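Long-range contacts in glycosyl hydrolase family 26 (Bacteroides ovatus, PDB 4ZXO), which hydrolyses beta-mannan chains as a family 26 beta-mannanase and takes part in galactomannan breakdown in a gut bacterium: residues 27-38 against 295-305; 50-59 against 331-339. One frame throughout, in Å; residues are numbered along the deposited sequence. Where two conformers were deposited one is given.

Overall arrangement
Interaction 1 contains the first strand of a TIM barrel, and interaction 2 borders it, their centres about 11 Å apart. Interaction 1 closes the barrel by pairing that strand with the last one. Interaction 2 lies outside this seam, where the chain after the barrel packs against the connection between the first two strands. Main-chain pairing joins them: Ile27 O lies 2.8 Å from Leu334 N, a probable hydrogen bond. Phe29 meets the Phe335 ring, and the side chain of Phe29 is about 8 Å from the potassium ion that Ile333 of interaction 2 helps to bind. The active site, as in other TIM-barrel hydrolases, probably lies at the strands' C-terminal ends, reached by His32 and Trp301.

Interaction 1. Residues 27-38 against 295-305; sequences ILFGHHDDTAYG and LSYVLVWRNAR
The seam of a TIM barrel is closed where Leu28, Gly30 and His32 bond to Ser296, Val298 and Val300, setting the first strand parallel to the eighth. Five main-chain hydrogen bonds hold the register, among them Val300 N to Gly30 O at 2.9 Å. Gly30 has no side chain, and Leu299 leans across its backbone, CG lying 3.7 Å from Gly30 C. On the face bearing Phe29 and His31, the far rim of the Phe29 ring reaches Val300, with CZ 3.8 Å from CG2.

Toward the C-terminal ends of the two strands and in the loops beyond, aromatic and charged groups take over. The imidazole of His32 lies face to face on the six-membered ring of Trp301, centroids 3.9 Å apart and planes at 15°, while its ND1 is tethered by Ser62. His31 is held firmly at ND1, by a straight bond of 2.6 Å to the anti lone pair of Asp34 OD1, and only weakly at NE2, by Asn303 OD1; the amide nitrogen of Asn303 binds Asp49. Tyr37 takes a hydrogen bond of 2.9 Å at OH from Arg302 NH1, in the guanidinium plane; Glu306 pairs with the other end of that group. A bend at chi2 (-74°) folds Arg305 back so that its guanidinium lies flat on the Tyr37 ring, a cation-pi contact anchored beyond by Glu42 and the carbonyl of Asp77.

Strand 27-32 also pairs with strand 60-64 and, at its start, with the short strand 333-334; strand 266-271 flanks strand 295-300, and helix 281-290 packs on Ile27, Leu295, Val298 and Val300.

Interaction 2. Residues 50-59 against 331-339; sequences VKSVCGAYPG and PKILFVGDN. With K (potassium ion), chain B.
Phe335 anchors a partly buried contact, mainly apolar, between the end of helix 49-54 with the loop after it and the chain that follows the barrel. Its CG stands anti to the carbonyl carbon (chi1 -67°), which carries the ring toward the helix. There Val50 CG1 meets the ring edge, in plane, 3.8 Å from CE1. Cys54 adds a sulfur-aromatic contact, SG sitting obliquely 4.3 Å from the ring centroid. At the root of the side chain, the methyl of Ala56 lies 3.8 Å from Phe335 CB. One direct main-chain hydrogen bond ties the two segments, from Val336 N to Tyr57 O at 3.0 Å, and a water bridges Tyr57 N and Val336 O beside it. Val336 CG2 packs 3.5 Å from Pro58 O.

Residues 50-59 form part of the beta-alpha-beta crossover that leads from strand 27-32 to strand 60-64, so the chain beyond the barrel is fastened to its first crossover. Phe335 also meets Phe29 of the first strand and Ser328 of helix 321-328. An alanine in place of Phe335 would probably open a gap between Val50, Cys54 and Phe29 and leave the sulfur without its aromatic partner.

Phe335 also opens a type II turn that runs to Asp338, with Gly337 at positive phi. Within it Asp338 OD2 accepts Phe335 N at 2.7 Å, from above the carboxylate plane. The other oxygen, OD1, receives a hydrogen bond from a water that is also a distant ligand of the potassium ion, which places Asp338 in the second shell of the metal. Ile333 O binds the ion directly at 2.4 Å; Ser328 O, Ser330 O and three further waters are the remaining ligands.

Interaction 1. Residues 27-38 against 295-305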
# COMPACT_ATOMS: atom_id res chain seq x y z
N ILE A 27 -8.50 -3.95 -12.53
CA ILE A 27 -7.44 -3.46 -11.65
C ILE A 27 -7.89 -2.17 -10.99
O ILE A 27 -8.09 -1.17 -11.68
CB ILE A 27 -6.14 -3.17 -12.43
CG1 ILE A 27 -5.68 -4.36 -13.29
CG2 ILE A 27 -5.02 -2.81 -11.44
CD1 ILE A 27 -4.51 -4.05 -14.21
N LEU A 28 -8.05 -2.16 -9.67
CA LEU A 28 -8.38 -0.88 -9.00
C LEU A 28 -7.26 0.09 -9.11
O LEU A 28 -6.12 -0.28 -8.90
CB LEU A 28 -8.68 -1.13 -7.51
CG LEU A 28 -9.93 -1.99 -7.22
CD1 LEU A 28 -9.81 -2.66 -5.81
CD2 LEU A 28 -11.18 -1.14 -7.34
N PHE A 29 -7.58 1.35 -9.42
CA PHE A 29 -6.55 2.37 -9.44
C PHE A 29 -6.43 3.07 -8.11
O PHE A 29 -7.46 3.46 -7.53
CB PHE A 29 -6.84 3.40 -10.51
CG PHE A 29 -5.72 4.41 -10.65
CD1 PHE A 29 -4.52 4.06 -11.28
CD2 PHE A 29 -5.81 5.66 -10.07
CE1 PHE A 29 -3.44 4.98 -11.37
CE2 PHE A 29 -4.74 6.57 -10.16
CZ PHE A 29 -3.57 6.24 -10.81
N GLY A 30 -5.18 3.31 -7.67
CA GLY A 30 -4.90 3.86 -6.37
C GLY A 30 -4.01 5.10 -6.37
O GLY A 30 -3.17 5.27 -7.26
N HIS A 31 -4.15 5.91 -5.33
CA HIS A 31 -3.28 7.04 -5.13
C HIS A 31 -3.07 7.28 -3.63
O HIS A 31 -4.04 7.33 -2.85
CB HIS A 31 -3.93 8.27 -5.78
CG HIS A 31 -3.07 9.52 -5.73
ND1 HIS A 31 -3.61 10.78 -5.53
CD2 HIS A 31 -1.73 9.70 -5.88
CE1 HIS A 31 -2.64 11.69 -5.55
NE2 HIS A 31 -1.48 11.05 -5.73
N HIS A 32 -1.82 7.46 -3.24
CA HIS A 32 -1.47 7.78 -1.86
C HIS A 32 -1.85 9.22 -1.50
O HIS A 32 -1.67 10.17 -2.28
CB HIS A 32 0.05 7.56 -1.64
CG HIS A 32 0.45 7.56 -0.19
ND1 HIS A 32 0.30 6.44 0.63
CD2 HIS A 32 0.97 8.54 0.59
CE1 HIS A 32 0.72 6.74 1.85
NE2 HIS A 32 1.16 8.00 1.85
N ASP A 33 -2.42 9.34 -0.31
CA ASP A 33 -2.83 10.63 0.31
C ASP A 33 -3.82 11.39 -0.59
O ASP A 33 -3.88 12.62 -0.55
CB ASP A 33 -1.58 11.46 0.66
CG ASP A 33 -0.95 11.03 1.97
OD1 ASP A 33 -1.66 10.34 2.75
OD2 ASP A 33 0.23 11.37 2.21
N ASP A 34 -4.61 10.64 -1.37
CA ASP A 34 -5.37 11.25 -2.45
C ASP A 34 -6.35 12.34 -1.99
O ASP A 34 -6.46 13.40 -2.64
CB ASP A 34 -6.17 10.16 -3.18
CG ASP A 34 -6.87 10.72 -4.41
OD1 ASP A 34 -6.16 11.14 -5.36
OD2 ASP A 34 -8.12 10.79 -4.41
N THR A 35 -7.03 12.09 -0.88
CA THR A 35 -8.00 13.05 -0.37
C THR A 35 -7.48 13.88 0.78
O THR A 35 -8.23 14.69 1.36
CB THR A 35 -9.27 12.32 0.07
OG1 THR A 35 -8.89 11.14 0.82
CG2 THR A 35 -10.07 11.89 -1.16
N ALA A 36 -6.19 13.73 1.10
CA ALA A 36 -5.59 14.56 2.14
C ALA A 36 -5.01 15.88 1.58
O ALA A 36 -5.12 16.93 2.23
CB ALA A 36 -4.50 13.78 2.86
N TYR A 37 -4.37 15.81 0.41
CA TYR A 37 -3.76 17.02 -0.19
C TYR A 37 -3.35 16.69 -1.63
O TYR A 37 -3.43 15.54 -2.06
CB TYR A 37 -2.55 17.51 0.65
CG TYR A 37 -1.50 16.42 0.83
CD1 TYR A 37 -0.67 16.06 -0.23
CD2 TYR A 37 -1.37 15.76 2.05
CE1 TYR A 37 0.29 15.07 -0.10
CE2 TYR A 37 -0.41 14.76 2.21
CZ TYR A 37 0.39 14.39 1.13
OH TYR A 37 1.30 13.35 1.25
N GLY A 38 -2.88 17.69 -2.36
CA GLY A 38 -2.38 17.49 -3.71
C GLY A 38 -1.64 18.73 -4.12
O GLY A 38 -1.30 19.58 -3.27
N LEU A 295 -3.60 -8.10 -11.80
CA LEU A 295 -3.41 -7.28 -10.62
C LEU A 295 -4.74 -6.93 -9.98
O LEU A 295 -5.72 -6.56 -10.67
CB LEU A 295 -2.75 -5.95 -10.98
CG LEU A 295 -1.38 -6.08 -11.63
CD1 LEU A 295 -0.81 -4.66 -11.78
CD2 LEU A 295 -0.44 -6.88 -10.79
N SER A 296 -4.78 -6.95 -8.64
CA SER A 296 -5.98 -6.49 -7.94
C SER A 296 -6.04 -4.98 -7.87
O SER A 296 -7.14 -4.40 -7.86
CB SER A 296 -6.06 -7.03 -6.53
OG SER A 296 -6.09 -8.43 -6.56
N TYR A 297 -4.86 -4.34 -7.77
CA TYR A 297 -4.82 -2.89 -7.78
C TYR A 297 -3.42 -2.42 -8.16
O TYR A 297 -2.45 -3.21 -8.16
CB TYR A 297 -5.25 -2.27 -6.44
CG TYR A 297 -4.47 -2.64 -5.18
CD1 TYR A 297 -3.45 -1.83 -4.66
CD2 TYR A 297 -4.79 -3.82 -4.50
CE1 TYR A 297 -2.80 -2.19 -3.44
CE2 TYR A 297 -4.18 -4.18 -3.34
CZ TYR A 297 -3.19 -3.38 -2.81
OH TYR A 297 -2.60 -3.85 -1.64
N VAL A 298 -3.34 -1.15 -8.56
CA VAL A 298 -2.09 -0.47 -8.89
C VAL A 298 -2.17 0.88 -8.22
O VAL A 298 -3.17 1.60 -8.41
CB VAL A 298 -1.86 -0.28 -10.43
CG1 VAL A 298 -2.98 0.41 -11.11
CG2 VAL A 298 -0.56 0.51 -10.70
N LEU A 299 -1.13 1.26 -7.48
CA LEU A 299 -1.22 2.49 -6.70
C LEU A 299 -0.04 3.37 -7.04
O LEU A 299 1.09 2.92 -7.01
CB LEU A 299 -1.21 2.16 -5.20
CG LEU A 299 -1.40 3.42 -4.34
CD1 LEU A 299 -2.49 3.27 -3.29
CD2 LEU A 299 -0.08 3.80 -3.74
N VAL A 300 -0.32 4.63 -7.35
CA VAL A 300 0.78 5.58 -7.59
C VAL A 300 0.94 6.49 -6.37
O VAL A 300 -0.02 6.73 -5.57
CB VAL A 300 0.57 6.45 -8.86
CG1 VAL A 300 0.42 5.55 -10.10
CG2 VAL A 300 -0.59 7.43 -8.69
N TRP A 301 2.15 7.03 -6.21
CA TRP A 301 2.53 7.70 -4.97
C TRP A 301 1.96 9.13 -4.89
O TRP A 301 1.23 9.57 -5.78
CB TRP A 301 4.06 7.69 -4.81
CG TRP A 301 4.50 7.89 -3.36
CD1 TRP A 301 5.29 8.92 -2.84
CD2 TRP A 301 4.15 7.08 -2.22
NE1 TRP A 301 5.43 8.77 -1.48
CE2 TRP A 301 4.74 7.66 -1.07
CE3 TRP A 301 3.41 5.89 -2.08
CZ2 TRP A 301 4.64 7.07 0.20
CZ3 TRP A 301 3.28 5.32 -0.82
CH2 TRP A 301 3.89 5.93 0.31
N ARG A 302 2.21 9.79 -3.76
CA ARG A 302 1.49 11.02 -3.38
C ARG A 302 1.80 12.23 -4.23
O ARG A 302 2.80 12.27 -4.94
CB ARG A 302 1.78 11.36 -1.89
CG ARG A 302 3.20 11.80 -1.63
CD ARG A 302 3.60 11.61 -0.16
NE ARG A 302 4.89 12.29 0.06
CZ ARG A 302 5.04 13.57 0.42
NH1 ARG A 302 3.97 14.37 0.67
NH2 ARG A 302 6.28 14.08 0.49
N ASN A 303 0.89 13.19 -4.19
CA ASN A 303 1.13 14.49 -4.86
C ASN A 303 1.51 15.50 -3.81
O ASN A 303 0.65 16.06 -3.14
CB ASN A 303 -0.13 14.92 -5.63
CG ASN A 303 -0.30 14.17 -6.95
OD1 ASN A 303 0.33 13.12 -7.15
ND2 ASN A 303 -1.14 14.70 -7.84
N ALA A 304 2.82 15.67 -3.59
CA ALA A 304 3.31 16.38 -2.40
C ALA A 304 3.07 17.88 -2.44
O ALA A 304 3.75 18.62 -3.16
CB ALA A 304 4.82 16.10 -2.20
N ARG A 305 2.16 18.34 -1.61
CA ARG A 305 1.78 19.74 -1.59
C ARG A 305 2.96 20.59 -1.21
O ARG A 305 3.04 21.70 -1.64
CB ARG A 305 0.58 19.98 -0.71
CG ARG A 305 0.80 20.15 0.77
CD ARG A 305 1.13 18.86 1.47
NE ARG A 305 0.76 18.81 2.87
CZ ARG A 305 1.29 17.94 3.71
NH1 ARG A 305 2.21 17.12 3.28
NH2 ARG A 305 0.90 17.87 4.93
O HOH W 1 -1.57 13.01 -2.80

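Interaction 2. Residues 50-59 against 331-339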
# COMPACT_ATOMS: atom_id res chain seq x y z
N VAL A 50 -6.76 13.19 -8.41
CA VAL A 50 -7.28 12.20 -9.37
C VAL A 50 -8.70 12.52 -9.85
O VAL A 50 -8.96 12.58 -11.05
CB VAL A 50 -7.21 10.77 -8.76
CG1 VAL A 50 -7.97 9.77 -9.61
CG2 VAL A 50 -5.73 10.38 -8.67
N LYS A 51 -9.60 12.79 -8.91
CA LYS A 51 -10.95 13.13 -9.31
C LYS A 51 -10.98 14.44 -10.08
O LYS A 51 -11.73 14.56 -11.05
CB LYS A 51 -11.85 13.21 -8.05
CG LYS A 51 -13.35 13.46 -8.35
CD LYS A 51 -14.15 13.37 -7.08
CE LYS A 51 -15.62 13.75 -7.28
NZ LYS A 51 -15.78 15.23 -7.13
N SER A 52 -10.14 15.40 -9.72
CA SER A 52 -10.14 16.69 -10.44
C SER A 52 -9.76 16.48 -11.89
O SER A 52 -10.17 17.28 -12.74
CB SER A 52 -9.17 17.69 -9.81
OG SER A 52 -9.66 18.11 -8.57
N VAL A 53 -8.99 15.43 -12.18
CA VAL A 53 -8.62 15.19 -13.59
C VAL A 53 -9.61 14.30 -14.32
O VAL A 53 -10.09 14.64 -15.41
CB VAL A 53 -7.20 14.58 -13.71
CG1 VAL A 53 -6.88 14.10 -15.16
CG2 VAL A 53 -6.20 15.60 -13.24
N CYS A 54 -9.95 13.16 -13.75
CA CYS A 54 -10.76 12.20 -14.48
C CYS A 54 -12.22 12.13 -14.03
O CYS A 54 -13.00 11.48 -14.72
CB CYS A 54 -10.16 10.79 -14.40
SG CYS A 54 -10.44 9.93 -12.77
N GLY A 55 -12.59 12.78 -12.92
CA GLY A 55 -13.98 12.85 -12.51
C GLY A 55 -14.42 11.78 -11.54
O GLY A 55 -15.57 11.82 -11.10
N ALA A 56 -13.56 10.82 -11.21
CA ALA A 56 -13.94 9.85 -10.17
C ALA A 56 -12.83 9.70 -9.16
O ALA A 56 -11.65 9.83 -9.48
CB ALA A 56 -14.22 8.51 -10.76
N TYR A 57 -13.23 9.34 -7.95
CA TYR A 57 -12.23 8.97 -6.95
C TYR A 57 -11.50 7.64 -7.32
O TYR A 57 -12.10 6.73 -7.91
CB TYR A 57 -12.87 8.81 -5.59
CG TYR A 57 -13.34 10.07 -4.96
CD1 TYR A 57 -12.44 11.01 -4.46
CD2 TYR A 57 -14.71 10.35 -4.86
CE1 TYR A 57 -12.89 12.19 -3.83
CE2 TYR A 57 -15.16 11.52 -4.26
CZ TYR A 57 -14.25 12.41 -3.73
OH TYR A 57 -14.73 13.56 -3.16
N PRO A 58 -10.21 7.52 -6.97
CA PRO A 58 -9.50 6.26 -7.21
C PRO A 58 -10.15 5.11 -6.39
O PRO A 58 -10.69 5.32 -5.30
CB PRO A 58 -8.08 6.56 -6.76
CG PRO A 58 -8.22 7.65 -5.78
CD PRO A 58 -9.35 8.50 -6.28
N GLY A 59 -10.12 3.91 -6.95
CA GLY A 59 -10.66 2.74 -6.27
C GLY A 59 -9.93 2.42 -4.98
O GLY A 59 -10.49 1.82 -4.07
N PRO A 331 -11.42 -0.26 -19.76
CA PRO A 331 -12.34 -1.06 -18.96
C PRO A 331 -11.55 -1.88 -17.92
O PRO A 331 -12.09 -2.44 -16.96
CB PRO A 331 -13.07 -1.95 -20.01
CG PRO A 331 -12.21 -1.92 -21.25
CD PRO A 331 -11.33 -0.67 -21.19
N LYS A 332 -10.25 -1.95 -18.11
CA LYS A 332 -9.38 -2.71 -17.20
C LYS A 332 -9.10 -1.96 -15.92
O LYS A 332 -8.58 -2.57 -14.99
CB LYS A 332 -8.07 -3.05 -17.91
CG LYS A 332 -8.37 -3.85 -19.16
CD LYS A 332 -7.14 -4.21 -19.97
CE LYS A 332 -7.55 -5.11 -21.14
NZ LYS A 332 -6.39 -5.42 -21.99
N ILE A 333 -9.40 -0.67 -15.86
CA ILE A 333 -8.95 0.11 -14.70
C ILE A 333 -10.13 0.66 -13.95
O ILE A 333 -10.97 1.34 -14.58
CB ILE A 333 -8.03 1.30 -15.13
CG1 ILE A 333 -6.88 0.86 -16.04
CG2 ILE A 333 -7.43 2.11 -13.92
CD1 ILE A 333 -5.92 -0.14 -15.45
N LEU A 334 -10.17 0.43 -12.63
CA LEU A 334 -11.39 0.63 -11.88
C LEU A 334 -11.27 1.79 -10.88
O LEU A 334 -10.31 1.90 -10.10
CB LEU A 334 -11.78 -0.62 -11.12
CG LEU A 334 -11.89 -1.90 -11.93
CD1 LEU A 334 -12.09 -3.07 -10.97
CD2 LEU A 334 -12.98 -1.85 -12.96
N PHE A 335 -12.28 2.63 -10.88
CA PHE A 335 -12.39 3.79 -10.01
C PHE A 335 -13.70 3.63 -9.28
O PHE A 335 -14.61 2.90 -9.75
CB PHE A 335 -12.38 5.14 -10.82
CG PHE A 335 -11.08 5.42 -11.49
CD1 PHE A 335 -10.22 6.41 -10.98
CD2 PHE A 335 -10.71 4.72 -12.65
CE1 PHE A 335 -8.98 6.68 -11.60
CE2 PHE A 335 -9.48 4.98 -13.26
CZ PHE A 335 -8.60 5.95 -12.73
N VAL A 336 -13.87 4.37 -8.21
CA VAL A 336 -15.16 4.41 -7.53
C VAL A 336 -16.29 4.76 -8.50
O VAL A 336 -16.14 5.71 -9.28
CB VAL A 336 -15.11 5.42 -6.39
CG1 VAL A 336 -16.50 5.66 -5.84
CG2 VAL A 336 -14.16 4.90 -5.27
N GLY A 337 -17.40 4.02 -8.45
CA GLY A 337 -18.49 4.12 -9.45
C GLY A 337 -18.48 2.99 -10.49
O GLY A 337 -19.51 2.67 -11.10
N ASP A 338 -17.34 2.33 -10.67
CA ASP A 338 -17.27 1.21 -11.62
C ASP A 338 -17.85 -0.08 -11.03
O ASP A 338 -18.30 -0.09 -9.88
CB ASP A 338 -15.82 1.02 -12.06
CG ASP A 338 -15.31 2.23 -12.87
OD1 ASP A 338 -16.14 2.94 -13.47
OD2 ASP A 338 -14.09 2.47 -12.94
N ASN A 339 -17.88 -1.14 -11.83
CA ASN A 339 -18.67 -2.32 -11.48
C ASN A 339 -17.91 -3.28 -10.59
O ASN A 339 -17.39 -4.32 -11.06
CB ASN A 339 -19.10 -3.04 -12.75
CG ASN A 339 -20.07 -4.16 -12.48
OD1 ASN A 339 -20.74 -4.19 -11.44
ND2 ASN A 339 -20.18 -5.07 -13.41
K K B . -12.33 2.53 -16.16
O HOH W 2 -16.01 8.49 -7.90
O HOH W 3 -15.44 2.87 -16.04
O HOH W 4 -14.05 2.44 -18.14
O HOH W 5 -13.52 3.99 -14.59
O HOH W 6 -14.41 0.78 -15.77